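Local coordinates for protein KLLA0E08119p (Kluyveromyces lactis, PDB 3VA7) that probably carboxylates urea to urea-1-carboxylate using ATP, bicarbonate and biotin, the chain here holding its biotin carboxylase, carboxyltransferase and biotin-carrier domains, at residues F687-Y695 against V702-K710; G1176-A1184 against V1215-G1223. One frame throughout, in Å; residues are numbered along the deposited sequence.

Interaction 1: F687-Y695 against V702-K710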
ATOM      1  N   PHE A 687      19.384 -31.752 -12.734  1.00 37.45           N
ATOM      2  CA  PHE A 687      18.519 -32.708 -12.011  1.00 37.38           C
ATOM      3  C   PHE A 687      19.323 -33.722 -11.177  1.00 39.00           C
ATOM      4  O   PHE A 687      18.793 -34.283 -10.205  1.00 38.88           O
ATOM      5  CB  PHE A 687      17.616 -33.459 -12.972  1.00 36.09           C
ATOM      6  CG  PHE A 687      16.549 -32.607 -13.647  1.00 34.02           C
ATOM      7  CD1 PHE A 687      15.292 -32.438 -13.069  1.00 32.97           C
ATOM      8  CD2 PHE A 687      16.768 -32.056 -14.909  1.00 34.14           C
ATOM      9  CE1 PHE A 687      14.266 -31.697 -13.716  1.00 33.12           C
ATOM     10  CE2 PHE A 687      15.761 -31.297 -15.566  1.00 34.69           C
ATOM     11  CZ  PHE A 687      14.509 -31.113 -14.973  1.00 31.62           C
ATOM     12  N   ASN A 688      20.593 -33.953 -11.551  1.00 40.51           N
ATOM     13  CA  ASN A 688      21.462 -34.849 -10.795  1.00 41.98           C
ATOM     14  C   ASN A 688      22.007 -34.204  -9.522  1.00 42.35           C
ATOM     15  O   ASN A 688      21.932 -34.827  -8.463  1.00 42.71           O
ATOM     16  CB  ASN A 688      22.618 -35.396 -11.639  1.00 42.54           C
ATOM     17  CG  ASN A 688      22.163 -36.333 -12.786  1.00 46.93           C
ATOM     18  OD1 ASN A 688      20.983 -36.753 -12.885  1.00 49.48           O
ATOM     19  ND2 ASN A 688      23.122 -36.663 -13.672  1.00 48.72           N
ATOM     20  N   ASP A 689      22.559 -32.987  -9.613  1.00 42.05           N
ATOM     21  CA  ASP A 689      23.118 -32.292  -8.424  1.00 42.59           C
ATOM     22  C   ASP A 689      22.109 -31.665  -7.448  1.00 41.86           C
ATOM     23  O   ASP A 689      20.929 -31.481  -7.787  1.00 41.58           O
ATOM     24  CB  ASP A 689      24.168 -31.257  -8.813  1.00 42.74           C
ATOM     25  CG  ASP A 689      25.243 -31.848  -9.686  1.00 46.41           C
ATOM     26  OD1 ASP A 689      26.048 -31.063 -10.255  1.00 47.97           O
ATOM     27  OD2 ASP A 689      25.246 -33.104  -9.848  1.00 50.33           O
ATOM     28  N   LYS A 690      22.593 -31.397  -6.234  1.00 40.76           N
ATOM     29  CA  LYS A 690      21.810 -30.746  -5.224  1.00 40.72           C
ATOM     30  C   LYS A 690      22.092 -29.276  -5.286  1.00 40.18           C
ATOM     31  O   LYS A 690      23.154 -28.854  -5.732  1.00 40.53           O
ATOM     32  CB  LYS A 690      22.128 -31.284  -3.833  1.00 41.13           C
ATOM     33  CG  LYS A 690      21.833 -32.729  -3.731  1.00 43.01           C
ATOM     34  CD  LYS A 690      21.139 -33.096  -2.477  1.00 48.00           C
ATOM     35  CE  LYS A 690      21.609 -34.502  -2.022  1.00 50.66           C
ATOM     36  NZ  LYS A 690      20.945 -34.935  -0.733  1.00 51.52           N
ATOM     37  N   TRP A 691      21.108 -28.505  -4.855  1.00 39.43           N
ATOM     38  CA  TRP A 691      21.167 -27.054  -4.867  1.00 38.16           C
ATOM     39  C   TRP A 691      21.089 -26.594  -3.429  1.00 37.83           C
ATOM     40  O   TRP A 691      20.288 -27.132  -2.653  1.00 37.02           O
ATOM     41  CB  TRP A 691      19.962 -26.490  -5.627  1.00 38.24           C
ATOM     42  CG  TRP A 691      20.054 -26.712  -7.110  1.00 37.37           C
ATOM     43  CD1 TRP A 691      19.514 -27.768  -7.850  1.00 32.63           C
ATOM     44  CD2 TRP A 691      20.743 -25.882  -8.040  1.00 34.34           C
ATOM     45  NE1 TRP A 691      19.832 -27.611  -9.174  1.00 33.01           N
ATOM     46  CE2 TRP A 691      20.586 -26.472  -9.323  1.00 34.23           C
ATOM     47  CE3 TRP A 691      21.467 -24.696  -7.918  1.00 32.92           C
ATOM     48  CZ2 TRP A 691      21.141 -25.909 -10.472  1.00 36.33           C
ATOM     49  CZ3 TRP A 691      22.040 -24.143  -9.050  1.00 34.12           C
ATOM     50  CH2 TRP A 691      21.870 -24.744 -10.318  1.00 36.68           C
ATOM     51  N   LYS A 692      21.904 -25.587  -3.095  1.00 37.03           N
ATOM     52  CA  LYS A 692      21.930 -25.022  -1.760  1.00 37.08           C
ATOM     53  C   LYS A 692      21.152 -23.692  -1.741  1.00 36.23           C
ATOM     54  O   LYS A 692      21.349 -22.852  -2.622  1.00 37.81           O
ATOM     55  CB  LYS A 692      23.388 -24.820  -1.378  1.00 37.34           C
ATOM     56  CG  LYS A 692      23.714 -24.655   0.103  1.00 39.33           C
ATOM     57  CD  LYS A 692      25.192 -25.073   0.300  1.00 44.19           C
ATOM     58  CE  LYS A 692      25.560 -25.485   1.755  1.00 47.86           C
ATOM     59  NZ  LYS A 692      24.613 -26.416   2.501  1.00 46.99           N
ATOM     60  N   VAL A 693      20.291 -23.506  -0.756  1.00 33.60           N
ATOM     61  CA  VAL A 693      19.540 -22.281  -0.598  1.00 32.74           C
ATOM     62  C   VAL A 693      20.391 -21.088  -0.083  1.00 32.91           C
ATOM     63  O   VAL A 693      21.030 -21.169   0.990  1.00 33.27           O
ATOM     64  CB  VAL A 693      18.393 -22.504   0.394  1.00 32.72           C
ATOM     65  CG1 VAL A 693      17.552 -21.205   0.570  1.00 31.77           C
ATOM     66  CG2 VAL A 693      17.543 -23.635  -0.061  1.00 30.81           C
ATOM     67  N   HIS A 694      20.344 -19.977  -0.821  1.00 31.87           N
ATOM     68  CA  HIS A 694      21.224 -18.790  -0.664  1.00 30.88           C
ATOM     69  C   HIS A 694      20.620 -17.767   0.307  1.00 30.84           C
ATOM     70  O   HIS A 694      19.385 -17.653   0.434  1.00 30.69           O
ATOM     71  CB  HIS A 694      21.371 -18.201  -2.066  1.00 30.98           C
ATOM     72  CG  HIS A 694      22.229 -16.970  -2.175  1.00 31.35           C
ATOM     73  ND1 HIS A 694      21.918 -15.775  -1.559  1.00 30.28           N
ATOM     74  CD2 HIS A 694      23.339 -16.732  -2.922  1.00 27.73           C
ATOM     75  CE1 HIS A 694      22.818 -14.864  -1.902  1.00 30.51           C
ATOM     76  NE2 HIS A 694      23.681 -15.418  -2.735  1.00 27.56           N
ATOM     77  N   TYR A 695      21.471 -17.013   0.998  1.00 30.72           N
ATOM     78  CA  TYR A 695      20.987 -16.090   2.050  1.00 30.76           C
ATOM     79  C   TYR A 695      19.961 -15.044   1.517  1.00 30.90           C
ATOM     80  O   TYR A 695      19.050 -14.633   2.250  1.00 31.14           O
ATOM     81  CB  TYR A 695      22.167 -15.397   2.797  1.00 30.62           C
ATOM     82  CG  TYR A 695      22.900 -14.414   1.932  1.00 29.61           C
ATOM     83  CD1 TYR A 695      22.464 -13.083   1.811  1.00 30.08           C
ATOM     84  CD2 TYR A 695      23.976 -14.825   1.174  1.00 26.72           C
ATOM     85  CE1 TYR A 695      23.136 -12.193   0.952  1.00 30.51           C
ATOM     86  CE2 TYR A 695      24.658 -13.963   0.342  1.00 27.66           C
ATOM     87  CZ  TYR A 695      24.251 -12.644   0.229  1.00 29.25           C
ATOM     88  OH  TYR A 695      24.970 -11.805  -0.609  1.00 27.46           O
ATOM     89  N   VAL A 702      13.392 -17.627  -4.139  1.00 29.28           N
ATOM     90  CA  VAL A 702      14.327 -18.328  -3.312  1.00 28.77           C
ATOM     91  C   VAL A 702      15.538 -18.615  -4.139  1.00 28.44           C
ATOM     92  O   VAL A 702      15.480 -19.354  -5.085  1.00 28.13           O
ATOM     93  CB  VAL A 702      13.666 -19.588  -2.698  1.00 29.00           C
ATOM     94  CG1 VAL A 702      14.700 -20.544  -2.095  1.00 28.05           C
ATOM     95  CG2 VAL A 702      12.611 -19.131  -1.631  1.00 28.28           C
ATOM     96  N   ARG A 703      16.638 -17.966  -3.800  1.00 29.10           N
ATOM     97  CA  ARG A 703      17.867 -18.056  -4.597  1.00 29.93           C
ATOM     98  C   ARG A 703      18.690 -19.373  -4.311  1.00 30.21           C
ATOM     99  O   ARG A 703      18.696 -19.908  -3.188  1.00 29.61           O
ATOM    100  CB  ARG A 703      18.656 -16.760  -4.387  1.00 29.26           C
ATOM    101  CG  ARG A 703      20.008 -16.684  -5.053  1.00 30.98           C
ATOM    102  CD  ARG A 703      19.892 -16.584  -6.570  1.00 33.06           C
ATOM    103  NE  ARG A 703      19.449 -15.261  -7.000  1.00 31.78           N
ATOM    104  CZ  ARG A 703      19.389 -14.883  -8.270  1.00 32.62           C
ATOM    105  NH1 ARG A 703      19.691 -15.740  -9.242  1.00 33.25           N
ATOM    106  NH2 ARG A 703      19.000 -13.663  -8.578  1.00 31.86           N
ATOM    107  N   LEU A 704      19.349 -19.907  -5.333  1.00 30.51           N
ATOM    108  CA  LEU A 704      19.977 -21.245  -5.203  1.00 31.13           C
ATOM    109  C   LEU A 704      21.457 -21.179  -5.522  1.00 32.21           C
ATOM    110  O   LEU A 704      21.877 -20.387  -6.376  1.00 33.52           O
ATOM    111  CB  LEU A 704      19.305 -22.275  -6.133  1.00 29.76           C
ATOM    112  CG  LEU A 704      17.794 -22.516  -5.915  1.00 29.53           C
ATOM    113  CD1 LEU A 704      17.229 -23.451  -6.933  1.00 27.13           C
ATOM    114  CD2 LEU A 704      17.446 -23.014  -4.516  1.00 29.16           C
ATOM    115  N   ILE A 705      22.250 -21.993  -4.832  1.00 32.81           N
ATOM    116  CA  ILE A 705      23.654 -22.119  -5.154  1.00 33.37           C
ATOM    117  C   ILE A 705      23.864 -23.539  -5.690  1.00 34.41           C
ATOM    118  O   ILE A 705      23.472 -24.516  -5.043  1.00 34.77           O
ATOM    119  CB  ILE A 705      24.566 -21.887  -3.898  1.00 33.15           C
ATOM    120  CG1 ILE A 705      24.254 -20.524  -3.221  1.00 33.37           C
ATOM    121  CG2 ILE A 705      26.049 -21.924  -4.320  1.00 32.57           C
ATOM    122  CD1 ILE A 705      24.428 -20.467  -1.672  1.00 28.34           C
ATOM    123  N   GLY A 706      24.478 -23.647  -6.862  1.00 34.68           N
ATOM    124  CA  GLY A 706      24.892 -24.932  -7.381  1.00 35.75           C
ATOM    125  C   GLY A 706      25.634 -24.825  -8.693  1.00 36.80           C
ATOM    126  O   GLY A 706      26.275 -23.807  -8.993  1.00 38.25           O
ATOM    127  N   PRO A 707      25.547 -25.862  -9.510  1.00 37.24           N
ATOM    128  CA  PRO A 707      26.438 -25.929 -10.685  1.00 37.33           C
ATOM    129  C   PRO A 707      26.130 -24.844 -11.684  1.00 37.68           C
ATOM    130  O   PRO A 707      24.985 -24.488 -11.858  1.00 37.76           O
ATOM    131  CB  PRO A 707      26.125 -27.295 -11.294  1.00 37.20           C
ATOM    132  CG  PRO A 707      24.672 -27.642 -10.789  1.00 37.19           C
ATOM    133  CD  PRO A 707      24.439 -26.843  -9.526  1.00 37.41           C
ATOM    134  N   LYS A 708      27.152 -24.361 -12.368  1.00 38.92           N
ATOM    135  CA  LYS A 708      27.031 -23.243 -13.282  1.00 40.05           C
ATOM    136  C   LYS A 708      26.594 -23.737 -14.627  1.00 40.18           C
ATOM    137  O   LYS A 708      26.976 -24.790 -15.004  1.00 41.68           O
ATOM    138  CB  LYS A 708      28.368 -22.489 -13.362  1.00 39.71           C
ATOM    139  CG  LYS A 708      28.838 -21.934 -12.002  1.00 43.08           C
ATOM    140  CD  LYS A 708      27.748 -21.090 -11.241  1.00 48.61           C
ATOM    141  CE  LYS A 708      28.107 -20.853  -9.763  1.00 50.87           C
ATOM    142  NZ  LYS A 708      29.539 -20.362  -9.560  1.00 52.74           N
ATOM    143  N   PRO A 709      25.782 -22.977 -15.366  1.00 41.00           N
ATOM    144  CA  PRO A 709      25.241 -23.496 -16.662  1.00 41.07           C
ATOM    145  C   PRO A 709      26.202 -23.576 -17.828  1.00 40.48           C
ATOM    146  O   PRO A 709      27.160 -22.799 -17.915  1.00 41.06           O
ATOM    147  CB  PRO A 709      24.113 -22.506 -17.025  1.00 40.86           C
ATOM    148  CG  PRO A 709      23.819 -21.766 -15.755  1.00 42.00           C
ATOM    149  CD  PRO A 709      25.113 -21.734 -14.952  1.00 41.37           C
ATOM    150  N   LYS A 710      25.926 -24.506 -18.730  1.00 39.43           N
ATOM    151  CA  LYS A 710      26.646 -24.533 -19.968  1.00 39.06           C
ATOM    152  C   LYS A 710      25.623 -24.213 -21.019  1.00 38.77           C
ATOM    153  O   LYS A 710      24.613 -24.905 -21.168  1.00 39.29           O
ATOM    154  CB  LYS A 710      27.324 -25.896 -20.210  1.00 39.79           C
ATOM    155  CG  LYS A 710      27.981 -26.532 -18.991  1.00 38.52           C
ATOM    156  CD  LYS A 710      28.455 -27.920 -19.318  1.00 40.35           C
ATOM    157  CE  LYS A 710      29.824 -28.183 -18.714  1.00 42.06           C
ATOM    158  NZ  LYS A 710      29.727 -28.620 -17.331  1.00 40.32           N
TER
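K692 and I705 face each other as the antiparallel hydrogen-bonded pair of a β-hairpin: K692 N donates to I705 O at 2.7 Å, almost straight at 176°, and I705 N returns a bond to K692 O. Two residues on, H694 N reaches R703 O at 2.9 Å, coming from above that carbonyl's plane. V693 and L704 point to one side of the ribbon, V693 CG1 meeting V702 CG1 at 4.0 Å; K692 and I705 point to the other. H694 and R703 run side by side: each CG lies anti to its own backbone N (chi1 180° and 176°), which sets R703 CG over the imidazole face, 4.0 Å from the H694 ring centroid, while I705 CG1 comes to that ring's edge. H694 ND1 is hydrogen-bonded to N696 N, holding the ring's rotation. Beyond the end of strand 701-705, P707 CD sits over the six-membered ring of W691 in a CH-π contact, 3.5 Å from the centroid. L704 CB touches W691 CE3 at 3.7 Å, and its CD1 lies more loosely on the face opposite P707, toward the rim. With an alanine here, P707 and L704 would probably lose the ring they pack on, and F686 O its indole N-H. G706 lets the backbone come close to the indole, G706 N 3.3 Å from W691 CZ3; a CB would run into the ring. R703 NH1 is hydrogen-bonded to T739 OG1, in the biotin pocket. The hairpin thus sets an arginine beside that pocket, its aliphatic stem steadied by a histidine face.

Interaction 2: G1176-A1184 against V1215-G1223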
ATOM      1  N   GLY A1176      23.639 -13.754   6.337  1.00 35.34           N
ATOM      2  CA  GLY A1176      23.745 -12.738   5.326  1.00 34.48           C
ATOM      3  C   GLY A1176      25.196 -12.460   5.063  1.00 34.69           C
ATOM      4  O   GLY A1176      26.055 -13.056   5.713  1.00 34.69           O
ATOM      5  N   ARG A1177      25.457 -11.608   4.070  1.00 34.36           N
ATOM      6  CA  ARG A1177      26.794 -11.200   3.682  1.00 34.53           C
ATOM      7  C   ARG A1177      27.027  -9.798   4.190  1.00 35.43           C
ATOM      8  O   ARG A1177      26.160  -8.921   3.995  1.00 35.72           O
ATOM      9  CB  ARG A1177      26.921 -11.169   2.167  1.00 34.93           C
ATOM     10  CG  ARG A1177      28.347 -10.886   1.580  1.00 33.38           C
ATOM     11  CD  ARG A1177      28.284 -11.035   0.062  1.00 35.29           C
ATOM     12  NE  ARG A1177      29.275 -10.271  -0.715  1.00 34.02           N
ATOM     13  CZ  ARG A1177      29.506  -8.955  -0.619  1.00 33.92           C
ATOM     14  NH1 ARG A1177      28.858  -8.156   0.284  1.00 26.01           N
ATOM     15  NH2 ARG A1177      30.434  -8.431  -1.436  1.00 34.47           N
ATOM     16  N   PHE A1178      28.206  -9.568   4.801  1.00 35.25           N
ATOM     17  CA  PHE A1178      28.504  -8.296   5.476  1.00 33.93           C
ATOM     18  C   PHE A1178      28.628  -7.199   4.475  1.00 33.37           C
ATOM     19  O   PHE A1178      29.422  -7.263   3.536  1.00 32.31           O
ATOM     20  CB  PHE A1178      29.779  -8.430   6.309  1.00 34.78           C
ATOM     21  CG  PHE A1178      30.142  -7.197   7.115  1.00 34.01           C
ATOM     22  CD1 PHE A1178      29.922  -7.166   8.491  1.00 32.74           C
ATOM     23  CD2 PHE A1178      30.742  -6.076   6.495  1.00 32.89           C
ATOM     24  CE1 PHE A1178      30.293  -6.043   9.252  1.00 29.37           C
ATOM     25  CE2 PHE A1178      31.093  -4.961   7.236  1.00 30.99           C
ATOM     26  CZ  PHE A1178      30.885  -4.960   8.628  1.00 28.65           C
ATOM     27  N   TRP A1179      27.837  -6.171   4.696  1.00 34.19           N
ATOM     28  CA  TRP A1179      27.738  -5.067   3.763  1.00 34.97           C
ATOM     29  C   TRP A1179      28.758  -3.991   4.103  1.00 35.70           C
ATOM     30  O   TRP A1179      29.695  -3.749   3.320  1.00 36.61           O
ATOM     31  CB  TRP A1179      26.327  -4.509   3.821  1.00 35.59           C
ATOM     32  CG  TRP A1179      25.999  -3.428   2.798  1.00 36.44           C
ATOM     33  CD1 TRP A1179      26.878  -2.627   2.123  1.00 33.95           C
ATOM     34  CD2 TRP A1179      24.681  -3.018   2.389  1.00 35.57           C
ATOM     35  NE1 TRP A1179      26.187  -1.775   1.289  1.00 35.61           N
ATOM     36  CE2 TRP A1179      24.841  -1.978   1.447  1.00 33.92           C
ATOM     37  CE3 TRP A1179      23.386  -3.443   2.720  1.00 36.39           C
ATOM     38  CZ2 TRP A1179      23.759  -1.341   0.830  1.00 32.10           C
ATOM     39  CZ3 TRP A1179      22.295  -2.813   2.079  1.00 37.78           C
ATOM     40  CH2 TRP A1179      22.503  -1.760   1.151  1.00 33.69           C
ATOM     41  N   LYS A1180      28.580  -3.368   5.270  1.00 35.04           N
ATOM     42  CA  LYS A1180      29.369  -2.203   5.689  1.00 35.54           C
ATOM     43  C   LYS A1180      29.123  -1.901   7.189  1.00 35.53           C
ATOM     44  O   LYS A1180      28.042  -2.251   7.731  1.00 36.61           O
ATOM     45  CB  LYS A1180      29.034  -0.968   4.827  1.00 35.18           C
ATOM     46  CG  LYS A1180      27.609  -0.448   5.022  1.00 35.84           C
ATOM     47  CD  LYS A1180      27.355   0.822   4.280  1.00 37.29           C
ATOM     48  CE  LYS A1180      25.893   0.907   3.916  1.00 38.48           C
ATOM     49  NZ  LYS A1180      25.742   1.874   2.836  1.00 38.08           N
ATOM     50  N   PRO A1181      30.095  -1.265   7.870  1.00 35.02           N
ATOM     51  CA  PRO A1181      29.810  -0.971   9.283  1.00 35.56           C
ATOM     52  C   PRO A1181      29.036   0.331   9.426  1.00 35.88           C
ATOM     53  O   PRO A1181      29.068   1.140   8.527  1.00 35.77           O
ATOM     54  CB  PRO A1181      31.205  -0.838   9.894  1.00 34.99           C
ATOM     55  CG  PRO A1181      32.082  -0.342   8.767  1.00 33.26           C
ATOM     56  CD  PRO A1181      31.459  -0.839   7.477  1.00 35.17           C
ATOM     57  N   VAL A1182      28.324   0.518  10.527  1.00 37.58           N
ATOM     58  CA  VAL A1182      27.710   1.815  10.818  1.00 39.11           C
ATOM     59  C   VAL A1182      28.629   2.693  11.692  1.00 40.31           C
ATOM     60  O   VAL A1182      28.980   3.827  11.314  1.00 41.35           O
ATOM     61  CB  VAL A1182      26.335   1.653  11.523  1.00 40.03           C
ATOM     62  CG1 VAL A1182      25.749   3.064  11.978  1.00 38.11           C
ATOM     63  CG2 VAL A1182      25.376   0.881  10.616  1.00 38.03           C
ATOM     64  N   ALA A1183      29.011   2.163  12.850  1.00 40.24           N
ATOM     65  CA  ALA A1183      29.844   2.880  13.780  1.00 41.18           C
ATOM     66  C   ALA A1183      31.318   2.520  13.588  1.00 42.96           C
ATOM     67  O   ALA A1183      31.654   1.467  12.994  1.00 43.03           O
ATOM     68  CB  ALA A1183      29.406   2.576  15.144  1.00 40.59           C
ATOM     69  N   ALA A1184      32.209   3.401  14.061  1.00 44.39           N
ATOM     70  CA  ALA A1184      33.666   3.113  14.034  1.00 46.01           C
ATOM     71  C   ALA A1184      34.103   2.533  15.379  1.00 46.80           C
ATOM     72  O   ALA A1184      33.449   2.794  16.399  1.00 47.50           O
ATOM     73  CB  ALA A1184      34.458   4.380  13.685  1.00 46.01           C
ATOM     74  N   VAL A1215      32.116   1.138  21.121  1.00 56.59           N
ATOM     75  CA  VAL A1215      32.404   0.024  20.215  1.00 56.04           C
ATOM     76  C   VAL A1215      33.829  -0.445  20.388  1.00 56.08           C
ATOM     77  O   VAL A1215      34.770   0.243  20.009  1.00 55.52           O
ATOM     78  CB  VAL A1215      32.163   0.392  18.731  1.00 56.11           C
ATOM     79  CG1 VAL A1215      32.284  -0.857  17.837  1.00 53.51           C
ATOM     80  CG2 VAL A1215      30.802   1.077  18.581  1.00 54.61           C
ATOM     81  N   TYR A1216      33.982  -1.628  20.965  1.00 56.77           N
ATOM     82  CA  TYR A1216      35.329  -2.168  21.198  1.00 57.90           C
ATOM     83  C   TYR A1216      35.918  -2.865  19.986  1.00 56.92           C
ATOM     84  O   TYR A1216      37.056  -2.600  19.615  1.00 57.04           O
ATOM     85  CB  TYR A1216      35.400  -3.066  22.456  1.00 58.94           C
ATOM     86  CG  TYR A1216      36.812  -3.613  22.753  1.00 63.81           C
ATOM     87  CD1 TYR A1216      37.948  -2.761  22.764  1.00 67.75           C
ATOM     88  CD2 TYR A1216      37.014  -4.979  23.010  1.00 65.47           C
ATOM     89  CE1 TYR A1216      39.240  -3.281  23.014  1.00 69.89           C
ATOM     90  CE2 TYR A1216      38.289  -5.495  23.265  1.00 67.52           C
ATOM     91  CZ  TYR A1216      39.387  -4.655  23.270  1.00 69.35           C
ATOM     92  OH  TYR A1216      40.628  -5.196  23.519  1.00 71.05           O
ATOM     93  N   LYS A1217      35.141  -3.771  19.392  1.00 56.50           N
ATOM     94  CA  LYS A1217      35.546  -4.468  18.173  1.00 55.41           C
ATOM     95  C   LYS A1217      34.366  -4.749  17.235  1.00 54.04           C
ATOM     96  O   LYS A1217      33.238  -5.013  17.682  1.00 53.15           O
ATOM     97  CB  LYS A1217      36.283  -5.767  18.510  1.00 55.85           C
ATOM     98  CG  LYS A1217      37.026  -6.409  17.319  1.00 58.18           C
ATOM     99  CD  LYS A1217      37.356  -7.872  17.613  1.00 59.23           C
ATOM    100  CE  LYS A1217      38.608  -8.313  16.897  1.00 61.72           C
ATOM    101  NZ  LYS A1217      38.884  -9.735  17.260  1.00 66.60           N
ATOM    102  N   ILE A1218      34.672  -4.689  15.934  1.00 52.78           N
ATOM    103  CA  ILE A1218      33.764  -5.043  14.859  1.00 51.04           C
ATOM    104  C   ILE A1218      34.386  -6.190  14.077  1.00 50.03           C
ATOM    105  O   ILE A1218      35.440  -6.018  13.436  1.00 49.22           O
ATOM    106  CB  ILE A1218      33.518  -3.828  13.953  1.00 51.22           C
ATOM    107  CG1 ILE A1218      32.448  -2.935  14.560  1.00 50.26           C
ATOM    108  CG2 ILE A1218      33.028  -4.251  12.576  1.00 52.83           C
ATOM    109  CD1 ILE A1218      32.437  -1.576  13.954  1.00 51.13           C
ATOM    110  N   LEU A1219      33.721  -7.351  14.106  1.00 49.06           N
ATOM    111  CA  LEU A1219      34.311  -8.583  13.534  1.00 48.65           C
ATOM    112  C   LEU A1219      34.527  -8.643  11.999  1.00 47.97           C
ATOM    113  O   LEU A1219      35.555  -9.134  11.556  1.00 47.64           O
ATOM    114  CB  LEU A1219      33.578  -9.842  14.028  1.00 48.96           C
ATOM    115  CG  LEU A1219      33.786 -10.442  15.447  1.00 48.68           C
ATOM    116  CD1 LEU A1219      35.082 -11.311  15.512  1.00 49.74           C
ATOM    117  CD2 LEU A1219      33.733  -9.400  16.561  1.00 43.93           C
ATOM    118  N   HIS A1220      33.595  -8.162  11.176  1.00 47.06           N
ATOM    119  CA  HIS A1220      33.747  -8.466   9.732  1.00 46.16           C
ATOM    120  C   HIS A1220      34.114  -7.298   8.811  1.00 46.32           C
ATOM    121  O   HIS A1220      33.979  -6.127   9.163  1.00 46.63           O
ATOM    122  CB  HIS A1220      32.530  -9.224   9.188  1.00 45.64           C
ATOM    123  CG  HIS A1220      32.119 -10.387  10.040  1.00 42.95           C
ATOM    124  ND1 HIS A1220      31.382 -10.231  11.195  1.00 41.10           N
ATOM    125  CD2 HIS A1220      32.355 -11.717   9.917  1.00 38.33           C
ATOM    126  CE1 HIS A1220      31.182 -11.415  11.748  1.00 38.71           C
ATOM    127  NE2 HIS A1220      31.744 -12.332  10.981  1.00 36.56           N
ATOM    128  N   LYS A1221      34.618  -7.639   7.638  1.00 45.99           N
ATOM    129  CA  LYS A1221      34.757  -6.673   6.581  1.00 46.49           C
ATOM    130  C   LYS A1221      33.765  -6.938   5.417  1.00 45.05           C
ATOM    131  O   LYS A1221      33.124  -7.966   5.353  1.00 44.21           O
ATOM    132  CB  LYS A1221      36.227  -6.576   6.186  1.00 47.39           C
ATOM    133  CG  LYS A1221      37.078  -6.019   7.412  1.00 52.75           C
ATOM    134  CD  LYS A1221      38.381  -5.174   7.044  1.00 55.96           C
ATOM    135  CE  LYS A1221      39.691  -6.033   6.969  1.00 56.99           C
ATOM    136  NZ  LYS A1221      40.458  -6.072   8.265  1.00 58.13           N
ATOM    137  N   ASN A1222      33.574  -5.959   4.550  1.00 44.41           N
ATOM    138  CA  ASN A1222      32.685  -6.095   3.413  1.00 42.83           C
ATOM    139  C   ASN A1222      33.026  -7.388   2.710  1.00 42.86           C
ATOM    140  O   ASN A1222      34.216  -7.689   2.495  1.00 42.15           O
ATOM    141  CB  ASN A1222      32.895  -4.945   2.449  1.00 42.63           C
ATOM    142  CG  ASN A1222      32.202  -5.160   1.125  1.00 44.21           C
ATOM    143  OD1 ASN A1222      30.994  -4.958   1.017  1.00 46.00           O
ATOM    144  ND2 ASN A1222      32.957  -5.546   0.111  1.00 44.01           N
ATOM    145  N   GLY A1223      31.983  -8.159   2.382  1.00 42.21           N
ATOM    146  CA  GLY A1223      32.140  -9.435   1.721  1.00 42.13           C
ATOM    147  C   GLY A1223      32.162 -10.691   2.586  1.00 42.07           C
ATOM    148  O   GLY A1223      32.105 -11.783   2.046  1.00 42.92           O
TER
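The phenyl ring of F1178 lies against the backbone of H1220 and K1221, with H1220 O and K1221 N over one face; H1220 O is 3.3 Å from F1178 CZ. N1222 N approaches the ring obliquely, while H1220 CB touches F1178 CD1 at 3.4 Å. F1178 CG is anti to the backbone N (chi1 -177°), and this carries the ring across to the other segment; it also packs on I1196 and I1198. The second flat group is the guanidinium of R1177, which has G1223 CA over the centre of one face, 3.6 Å from R1177 CZ. R1177 reaches that place on a chain extended from CG to NE, and its NH1 is hydrogen-bonded to E948 O of helix 937-949. These neighbours illustrate how a biotinyl domain is built: strand 1176-1181 belongs to one four-stranded antiparallel sheet and strand 1213-1218 to the other, so the contact spans the two layers of a flattened β-barrel. The backbone link comes after strand 1213-1218 has ended, where G1223 N donates to F1178 O at 2.9 Å, 164° at the hydrogen and in the carbonyl plane. G1223 takes a positive phi (96°), at which a side chain would be jammed against the preceding carbonyl. A classic bulge follows F1178, W1179 and K1180 both facing I1197. Farther along, the segments meet through apolar side chains: I1218 CD1 lies 4.3 Å from P1181 CB and 3.3 Å from A1183 O, and A1183 CB packs on V1215 CG2 at 4.0 Å.

How the interactions relate
Read from the N terminus, the chain leaves helix 680-688, runs out along 691-698 and returns along 701-705, so interaction 1 closes a short hairpin turn in the carboxyltransferase domain. It is complete before interaction 2 begins; the two are in series, neither nesting nor crossing. Interaction 2 closes a longer loop of 30 residues, which includes the strands on either side of K1202, the biotin-bearing lysine. The interactions' centres are about 28 Å apart, yet the two meet at one end: Y695 OH packs on R1177 CB at 3.5 Å. Y695 also shares a backbone hydrogen bond with M1201, beside that lysine, so this corner of the hairpin probably takes part in docking the carrier domain on the carboxyltransferase.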